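Local coordinates for PKS (Streptomyces sp. CNQ431, PDB 5YDA), which takes part in splenocin biosynthesis as a polyketide synthase, the fragment here being its broadly selective acyltransferase domain, at residues A[235-240]-A[275-280]; A[245-250]-A[254-259]; A[262-267]-A[380-385]. All coordinates share one frame; numbering follows the deposited sequence.

How the contacts relate
From the N terminus, strand 235-239 opens contact 1, and the next elements, helix 243-246 with its continuation and strand 254-261, close contact 2 after only a short connection, nested inside the loop of contact 1. Strand 264-269 then opens contact 3 before helix 271-283 closes contact 1, so contacts 1 and 3 cross along the chain, whereas contacts 2 and 3 follow in series. Contacts 1 and 2 build the packing against one antiparallel sheet and meet where Leu277 touches Leu249, Leu250 and Leu254. Contact 3, closed much later by helix 378-387, ties that sheet to the part of the domain holding the mixed sheet.

Contact 1 of 3, residues A[235-240]-A[275-280]; sequences ATVGVA and DRLEAE
Val237 meets Leu277 and Glu278 where helix 271-283 lies over strand 235-239 of a four-stranded antiparallel sheet. The strand order and the helices between the strands fit the ferredoxin-like small subdomain known from acyltransferases of this family. The CB of Val237 already lies beside the carboxylate of Glu278, 3.6 Å from its OE1. Beyond CB the two methyls part. CG1, tucked between N and C of its own backbone (chi1 58°), reaches CD2 of Leu277 at 4.0 Å, a purely apolar touch between two branches set at a slant to one another. CG2 turns to Glu278 instead and meets both its CG, at 4.1 Å, and its carboxylate.

Glu278 does not point straight at the strand from its backbone. Its chain is fully extended beyond CG (chi2 -179°), which carries the carboxylate alongside Val237, and the two side chains run antiparallel, side by side. The CB of Leu277 points toward the strand and its CD2 does the touching; the same leucine also packs on Val267 of the neighbouring strand.

The carboxylate is held by charge rather than by the valine: OE1 of Glu278 forms a salt bridge with NE of Arg290 on strand 288-290, while NH2 of the same guanidinium is bridged by OD1 of Asp275, one helical turn earlier. This pairing would offset the cost of placing an acidic group against an aliphatic side chain. Phe288 borders both Val237 and Glu278, and the closest approach across the contact is from CG2 of Val237 to OE1 of Glu278, 3.4 Å.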
loop_
_atom_site.group_PDB
_atom_site.type_symbol
_atom_site.label_atom_id
_atom_site.label_comp_id
_atom_site.label_asym_id
_atom_site.label_seq_id
_atom_site.Cartn_x
_atom_site.Cartn_y
_atom_site.Cartn_z
ATOM N N ALA A 235 -0.250 -22.366 -11.328
ATOM C CA ALA A 235 0.979 -21.666 -10.979
ATOM C C ALA A 235 1.021 -20.315 -11.672
ATOM O O ALA A 235 0.322 -20.070 -12.659
ATOM C CB ALA A 235 2.218 -22.485 -11.344
ATOM N N THR A 236 1.853 -19.435 -11.127
ATOM C CA THR A 236 2.013 -18.080 -11.627
ATOM C C THR A 236 3.502 -17.771 -11.697
ATOM O O THR A 236 4.262 -18.135 -10.795
ATOM C CB THR A 236 1.292 -17.042 -10.732
ATOM O OG1 THR A 236 -0.083 -17.416 -10.573
ATOM C CG2 THR A 236 1.338 -15.658 -11.379
ATOM N N VAL A 237 3.919 -17.122 -12.781
ATOM C CA VAL A 237 5.301 -16.706 -12.944
ATOM C C VAL A 237 5.317 -15.206 -13.192
ATOM O O VAL A 237 4.549 -14.695 -14.015
ATOM C CB VAL A 237 6.007 -17.491 -14.070
ATOM C CG1 VAL A 237 5.278 -17.318 -15.397
ATOM C CG2 VAL A 237 7.492 -17.075 -14.179
ATOM N N GLY A 238 6.162 -14.492 -12.449
ATOM C CA GLY A 238 6.383 -13.078 -12.707
ATOM C C GLY A 238 7.526 -12.940 -13.694
ATOM O O GLY A 238 8.599 -13.510 -13.493
ATOM N N VAL A 239 7.280 -12.209 -14.778
ATOM C CA VAL A 239 8.235 -12.044 -15.863
ATOM C C VAL A 239 8.639 -10.581 -15.923
ATOM O O VAL A 239 7.777 -9.699 -16.036
ATOM C CB VAL A 239 7.648 -12.484 -17.216
ATOM C CG1 VAL A 239 8.716 -12.378 -18.308
ATOM C CG2 VAL A 239 7.065 -13.900 -17.131
ATOM N N ALA A 240 9.950 -10.332 -15.862
ATOM C CA ALA A 240 10.514 -8.983 -15.868
ATOM C C ALA A 240 10.734 -8.551 -17.313
ATOM O O ALA A 240 11.852 -8.463 -17.813
ATOM C CB ALA A 240 11.812 -8.940 -15.071
ATOM N N ASP A 275 5.774 -24.422 -16.538
ATOM C CA ASP A 275 7.102 -25.020 -16.695
ATOM C C ASP A 275 7.649 -24.793 -18.101
ATOM O O ASP A 275 8.800 -24.373 -18.277
ATOM C CB ASP A 275 7.056 -26.523 -16.403
ATOM C CG ASP A 275 6.924 -26.835 -14.924
ATOM O OD1 ASP A 275 7.158 -25.934 -14.096
ATOM O OD2 ASP A 275 6.603 -27.995 -14.589
ATOM N N ARG A 276 6.830 -25.051 -19.120
ATOM C CA ARG A 276 7.337 -24.928 -20.478
ATOM C C ARG A 276 7.588 -23.476 -20.845
ATOM O O ARG A 276 8.577 -23.172 -21.518
ATOM C CB ARG A 276 6.389 -25.596 -21.476
ATOM C CG ARG A 276 6.307 -27.103 -21.264
ATOM C CD ARG A 276 5.273 -27.808 -22.133
ATOM N NE ARG A 276 4.217 -26.933 -22.610
ATOM C CZ ARG A 276 2.936 -27.089 -22.307
ATOM N NH1 ARG A 276 2.517 -28.079 -21.525
ATOM N NH2 ARG A 276 2.055 -26.217 -22.798
ATOM N N LEU A 277 6.713 -22.562 -20.413
ATOM C CA LEU A 277 6.983 -21.143 -20.612
ATOM C C LEU A 277 8.321 -20.744 -19.997
ATOM O O LEU A 277 9.101 -20.006 -20.610
ATOM C CB LEU A 277 5.855 -20.307 -20.011
ATOM C CG LEU A 277 6.120 -18.797 -20.034
ATOM C CD1 LEU A 277 6.214 -18.303 -21.483
ATOM C CD2 LEU A 277 5.040 -18.034 -19.280
ATOM N N GLU A 278 8.604 -21.225 -18.790
ATOM C CA GLU A 278 9.851 -20.857 -18.139
ATOM C C GLU A 278 11.052 -21.376 -18.922
ATOM O O GLU A 278 12.048 -20.661 -19.072
ATOM C CB GLU A 278 9.857 -21.362 -16.694
ATOM C CG GLU A 278 8.881 -20.561 -15.831
ATOM C CD GLU A 278 8.841 -20.994 -14.381
ATOM O OE1 GLU A 278 8.066 -20.376 -13.628
ATOM O OE2 GLU A 278 9.569 -21.941 -13.990
ATOM N N ALA A 279 10.960 -22.599 -19.465
ATOM C CA ALA A 279 12.022 -23.117 -20.325
ATOM C C ALA A 279 12.234 -22.214 -21.536
ATOM O O ALA A 279 13.371 -21.909 -21.897
ATOM C CB ALA A 279 11.706 -24.547 -20.786
ATOM N N GLU A 280 11.145 -21.777 -22.180
ATOM C CA GLU A 280 11.297 -20.926 -23.349
ATOM C C GLU A 280 11.732 -19.507 -22.981
ATOM O O GLU A 280 12.451 -18.866 -23.760
ATOM C CB GLU A 280 10.004 -20.923 -24.175
ATOM C CG GLU A 280 9.879 -22.190 -25.108
ATOM C CD GLU A 280 10.957 -22.272 -26.251
ATOM O OE1 GLU A 280 11.750 -21.322 -26.408
ATOM O OE2 GLU A 280 11.014 -23.277 -27.012
#

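Contact 2 of 3, residues A[245-250]-A[254-259]; sequences TVLPLL and LSLAAV
Leu250 lays its two methyls across strand 254-261, one over the side chain of Leu254 and the other over the backbone leading into Leu256. CD2 of Leu250 touches CD1 of Leu254 at 3.7 Å, the two side chains crossing at about a right angle. CD1 of Leu250 reaches further along the strand, lying 4.1 Å from the N of Leu256 and 4.3 Å from its CB. In Leu250, CG sits beside the backbone N (chi1 -35°), well short of a fully staggered position, and from there the fork opens onto both leucines. A looser touch comes from Leu247, whose CD2 stands 4.3 Å from CD2 of Leu256.

The leucines are presented by a 3-10 segment, 247-249, following helix 243-246. Leu249 N hydrogen-bonds to the O of Val246, and Leu250 N to the O of Leu247 at 3.1 Å; Leu250, just after the segment, has its CB toward the strand. The strand is an outer one of the antiparallel sheet and carries a classic beta bulge, with Ala257 and Ala258 both opposite Thr266. Leu254 is also covered by Ala273 and Val274 of helix 271-283, while Ser255 points the other way and hydrogen-bonds through OG to ND1 of His300.

The leucine methyls do most of the touching, against another methyl, a CB or backbone, so this apolar connection near the surface owes its specificity to the fit of the leucine branches rather than to directional bonds.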
loop_
_atom_site.group_PDB
_atom_site.type_symbol
_atom_site.label_atom_id
_atom_site.label_comp_id
_atom_site.label_asym_id
_atom_site.label_seq_id
_atom_site.Cartn_x
_atom_site.Cartn_y
_atom_site.Cartn_z
ATOM N N THR A 245 6.451 -8.328 -25.184
ATOM C CA THR A 245 7.430 -9.396 -25.337
ATOM C C THR A 245 6.877 -10.743 -24.875
ATOM O O THR A 245 7.264 -11.793 -25.403
ATOM C CB THR A 245 8.696 -9.028 -24.554
ATOM O OG1 THR A 245 9.274 -7.845 -25.118
ATOM C CG2 THR A 245 9.711 -10.166 -24.571
ATOM N N VAL A 246 5.977 -10.745 -23.899
ATOM C CA VAL A 246 5.508 -12.011 -23.345
ATOM C C VAL A 246 4.348 -12.588 -24.153
ATOM O O VAL A 246 4.260 -13.806 -24.345
ATOM C CB VAL A 246 5.132 -11.806 -21.867
ATOM C CG1 VAL A 246 4.595 -13.084 -21.277
ATOM C CG2 VAL A 246 6.356 -11.307 -21.092
ATOM N N LEU A 247 3.443 -11.738 -24.635
ATOM C CA LEU A 247 2.223 -12.211 -25.298
ATOM C C LEU A 247 2.455 -13.309 -26.332
ATOM O O LEU A 247 1.769 -14.338 -26.253
ATOM C CB LEU A 247 1.491 -11.013 -25.928
ATOM C CG LEU A 247 0.468 -10.295 -25.047
ATOM C CD1 LEU A 247 0.197 -8.879 -25.555
ATOM C CD2 LEU A 247 -0.813 -11.112 -25.006
ATOM N N PRO A 248 3.385 -13.186 -27.291
ATOM C CA PRO A 248 3.522 -14.250 -28.299
ATOM C C PRO A 248 3.918 -15.605 -27.739
ATOM O O PRO A 248 3.715 -16.608 -28.434
ATOM C CB PRO A 248 4.595 -13.711 -29.259
ATOM C CG PRO A 248 5.240 -12.582 -28.552
ATOM C CD PRO A 248 4.228 -12.018 -27.616
ATOM N N LEU A 249 4.451 -15.681 -26.515
ATOM C CA LEU A 249 4.841 -16.953 -25.909
ATOM C C LEU A 249 3.683 -17.683 -25.234
ATOM O O LEU A 249 3.891 -18.775 -24.689
ATOM C CB LEU A 249 5.957 -16.728 -24.889
ATOM C CG LEU A 249 7.201 -15.978 -25.373
ATOM C CD1 LEU A 249 8.237 -15.927 -24.281
ATOM C CD2 LEU A 249 7.767 -16.672 -26.591
ATOM N N LEU A 250 2.479 -17.155 -25.273
ATOM C CA LEU A 250 1.335 -17.808 -24.654
ATOM C C LEU A 250 0.331 -18.190 -25.708
ATOM O O LEU A 250 -0.031 -17.361 -26.496
ATOM C CB LEU A 250 0.668 -16.830 -23.697
ATOM C CG LEU A 250 1.499 -15.832 -22.893
ATOM C CD1 LEU A 250 0.611 -14.896 -22.127
ATOM C CD2 LEU A 250 2.380 -16.551 -21.924
ATOM N N LEU A 254 -2.238 -21.082 -20.644
ATOM C CA LEU A 254 -1.660 -19.913 -20.000
ATOM C C LEU A 254 -2.550 -18.702 -20.227
ATOM O O LEU A 254 -3.127 -18.534 -21.307
ATOM C CB LEU A 254 -0.245 -19.596 -20.530
ATOM C CG LEU A 254 0.867 -20.619 -20.330
ATOM C CD1 LEU A 254 2.095 -20.183 -21.097
ATOM C CD2 LEU A 254 1.193 -20.825 -18.865
ATOM N N SER A 255 -2.647 -17.854 -19.214
ATOM C CA SER A 255 -3.299 -16.563 -19.353
ATOM C C SER A 255 -2.354 -15.480 -18.854
ATOM O O SER A 255 -1.524 -15.709 -17.963
ATOM C CB SER A 255 -4.636 -16.479 -18.566
ATOM O OG SER A 255 -5.451 -17.623 -18.778
ATOM N N LEU A 256 -2.488 -14.305 -19.449
ATOM C CA LEU A 256 -1.834 -13.106 -18.950
ATOM C C LEU A 256 -2.554 -12.667 -17.673
ATOM O O LEU A 256 -3.689 -12.179 -17.728
ATOM C CB LEU A 256 -1.876 -12.020 -20.025
ATOM C CG LEU A 256 -1.123 -10.710 -19.792
ATOM C CD1 LEU A 256 0.354 -10.995 -19.549
ATOM C CD2 LEU A 256 -1.280 -9.778 -20.989
ATOM N N ALA A 257 -1.904 -12.842 -16.521
ATOM C CA ALA A 257 -2.567 -12.576 -15.250
ATOM C C ALA A 257 -2.503 -11.098 -14.863
ATOM O O ALA A 257 -3.461 -10.570 -14.292
ATOM C CB ALA A 257 -1.959 -13.449 -14.150
ATOM N N ALA A 258 -1.408 -10.403 -15.177
ATOM C CA ALA A 258 -1.267 -9.001 -14.794
ATOM C C ALA A 258 -0.310 -8.310 -15.749
ATOM O O ALA A 258 0.684 -8.904 -16.177
ATOM C CB ALA A 258 -0.740 -8.844 -13.355
ATOM N N VAL A 259 -0.605 -7.053 -16.066
ATOM C CA VAL A 259 0.331 -6.174 -16.754
ATOM C C VAL A 259 0.658 -5.054 -15.774
ATOM O O VAL A 259 -0.128 -4.114 -15.596
ATOM C CB VAL A 259 -0.236 -5.639 -18.073
ATOM C CG1 VAL A 259 0.750 -4.679 -18.748
ATOM C CG2 VAL A 259 -0.565 -6.804 -19.000
#

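Contact 3 of 3, residues A[262-267]-A[380-385]; sequences PVACTV and TKLARA
Ala264 and Leu382 make the closer of two small touches between segment 262-267, a turn and the start of strand 264-269, and helix 378-387: CB of Ala264 lies 3.9 Å from CD2 of Leu382. The alanine methyl faces the helix directly. Leu382 leaves its backbone at an angle to the strand, and with CG beside the backbone N (chi1 -57°) its CD2 branch is brought over to the methyl. One turn further along the helix, Ala385 meets CG and CD of Pro262, largely through its backbone. CD of Pro262 is 4.0 Å from the carbonyl C of Ala385 and 4.3 Å from CB of that residue, while CG of the proline lies 4.0 Å from the carbonyl O.

Pro262 and Val263 form the turn of the beta hairpin that links strands 254-261 and 264-269, at the edge of what fits the ferredoxin-like small subdomain. Helix 378-387 follows strand 369-372 of the mixed sheet, consistent with the larger alpha/beta hydrolase-like part in acyltransferases of this family, so the contact probably bridges the two subdomains.

The hairpin extends the contact on the strand 254-261 side, where Leu382 also packs on Asn260 and Ala385 on Ser261. The backbone N of Val263 is hydrogen-bonded to OG of Ser261, across the turn. Within the helix, Ala385 N hydrogen-bonds to the O of Lys381 at 3.0 Å, and Thr380 OG1 is hydrogen-bonded to OE1 of Glu372, joining the helix to the end of strand 369-372.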
loop_
_atom_site.group_PDB
_atom_site.type_symbol
_atom_site.label_atom_id
_atom_site.label_comp_id
_atom_site.label_asym_id
_atom_site.label_seq_id
_atom_site.Cartn_x
_atom_site.Cartn_y
_atom_site.Cartn_z
ATOM N N PRO A 262 6.080 -1.327 -17.509
ATOM C CA PRO A 262 6.816 -1.644 -18.752
ATOM C C PRO A 262 7.869 -2.746 -18.609
ATOM O O PRO A 262 8.366 -3.216 -19.632
ATOM C CB PRO A 262 7.470 -0.306 -19.124
ATOM C CG PRO A 262 6.509 0.724 -18.604
ATOM C CD PRO A 262 6.004 0.130 -17.281
ATOM N N VAL A 263 8.215 -3.186 -17.401
ATOM C CA VAL A 263 9.204 -4.246 -17.242
ATOM C C VAL A 263 8.682 -5.347 -16.327
ATOM O O VAL A 263 9.475 -6.032 -15.671
ATOM C CB VAL A 263 10.536 -3.696 -16.681
ATOM C CG1 VAL A 263 11.218 -2.747 -17.689
ATOM C CG2 VAL A 263 10.316 -3.009 -15.316
ATOM N N ALA A 264 7.360 -5.522 -16.240
ATOM C CA ALA A 264 6.832 -6.501 -15.291
ATOM C C ALA A 264 5.439 -6.953 -15.709
ATOM O O ALA A 264 4.542 -6.129 -15.915
ATOM C CB ALA A 264 6.790 -5.921 -13.871
ATOM N N CYS A 265 5.258 -8.260 -15.822
ATOM C CA CYS A 265 3.927 -8.812 -16.007
ATOM C C CYS A 265 3.927 -10.190 -15.368
ATOM O O CYS A 265 4.974 -10.704 -14.975
ATOM C CB CYS A 265 3.535 -8.830 -17.488
ATOM S SG CYS A 265 4.562 -9.898 -18.463
ATOM N N THR A 266 2.743 -10.766 -15.204
ATOM C CA THR A 266 2.642 -12.112 -14.652
ATOM C C THR A 266 1.832 -12.999 -15.588
ATOM O O THR A 266 0.933 -12.530 -16.296
ATOM C CB THR A 266 2.003 -12.123 -13.253
ATOM O OG1 THR A 266 0.646 -11.679 -13.358
ATOM C CG2 THR A 266 2.766 -11.206 -12.315
ATOM N N VAL A 267 2.170 -14.283 -15.585
ATOM C CA VAL A 267 1.514 -15.277 -16.420
ATOM C C VAL A 267 1.111 -16.436 -15.522
ATOM O O VAL A 267 1.883 -16.849 -14.649
ATOM C CB VAL A 267 2.421 -15.760 -17.577
ATOM C CG1 VAL A 267 1.730 -16.853 -18.371
ATOM C CG2 VAL A 267 2.774 -14.589 -18.515
ATOM N N THR A 380 4.994 0.938 -5.570
ATOM C CA THR A 380 5.747 2.166 -5.817
ATOM C C THR A 380 6.746 1.992 -6.963
ATOM O O THR A 380 6.878 2.879 -7.817
ATOM C CB THR A 380 6.459 2.580 -4.523
ATOM O OG1 THR A 380 5.473 2.859 -3.526
ATOM C CG2 THR A 380 7.352 3.801 -4.723
ATOM N N LYS A 381 7.447 0.846 -7.010
ATOM C CA LYS A 381 8.381 0.588 -8.112
ATOM C C LYS A 381 7.649 0.479 -9.442
ATOM O O LYS A 381 8.113 1.014 -10.459
ATOM C CB LYS A 381 9.185 -0.687 -7.860
ATOM C CG LYS A 381 10.250 -0.621 -6.770
ATOM C CD LYS A 381 10.550 -2.052 -6.294
ATOM C CE LYS A 381 12.022 -2.374 -6.163
ATOM N NZ LYS A 381 12.675 -1.802 -4.969
ATOM N N LEU A 382 6.508 -0.220 -9.460
ATOM C CA LEU A 382 5.726 -0.314 -10.691
ATOM C C LEU A 382 5.283 1.068 -11.158
ATOM O O LEU A 382 5.333 1.374 -12.359
ATOM C CB LEU A 382 4.510 -1.223 -10.484
ATOM C CG LEU A 382 4.777 -2.661 -10.012
ATOM C CD1 LEU A 382 3.438 -3.360 -9.644
ATOM C CD2 LEU A 382 5.593 -3.470 -11.074
ATOM N N ALA A 383 4.854 1.920 -10.217
ATOM C CA ALA A 383 4.410 3.265 -10.570
ATOM C C ALA A 383 5.565 4.098 -11.112
ATOM O O ALA A 383 5.400 4.824 -12.097
ATOM C CB ALA A 383 3.772 3.952 -9.356
ATOM N N ARG A 384 6.743 4.009 -10.481
ATOM C CA ARG A 384 7.894 4.757 -10.977
ATOM C C ARG A 384 8.277 4.302 -12.383
ATOM O O ARG A 384 8.619 5.128 -13.234
ATOM C CB ARG A 384 9.078 4.609 -10.017
ATOM C CG ARG A 384 8.910 5.312 -8.673
ATOM C CD ARG A 384 10.251 5.769 -8.162
ATOM N NE ARG A 384 10.253 6.094 -6.733
ATOM C CZ ARG A 384 10.466 5.221 -5.743
ATOM N NH1 ARG A 384 10.447 5.665 -4.500
ATOM N NH2 ARG A 384 10.702 3.913 -5.974
ATOM N N ALA A 385 8.220 2.993 -12.645
ATOM C CA ALA A 385 8.533 2.490 -13.980
ATOM C C ALA A 385 7.534 3.003 -15.011
ATOM O O ALA A 385 7.925 3.453 -16.093
ATOM C CB ALA A 385 8.560 0.958 -13.983
#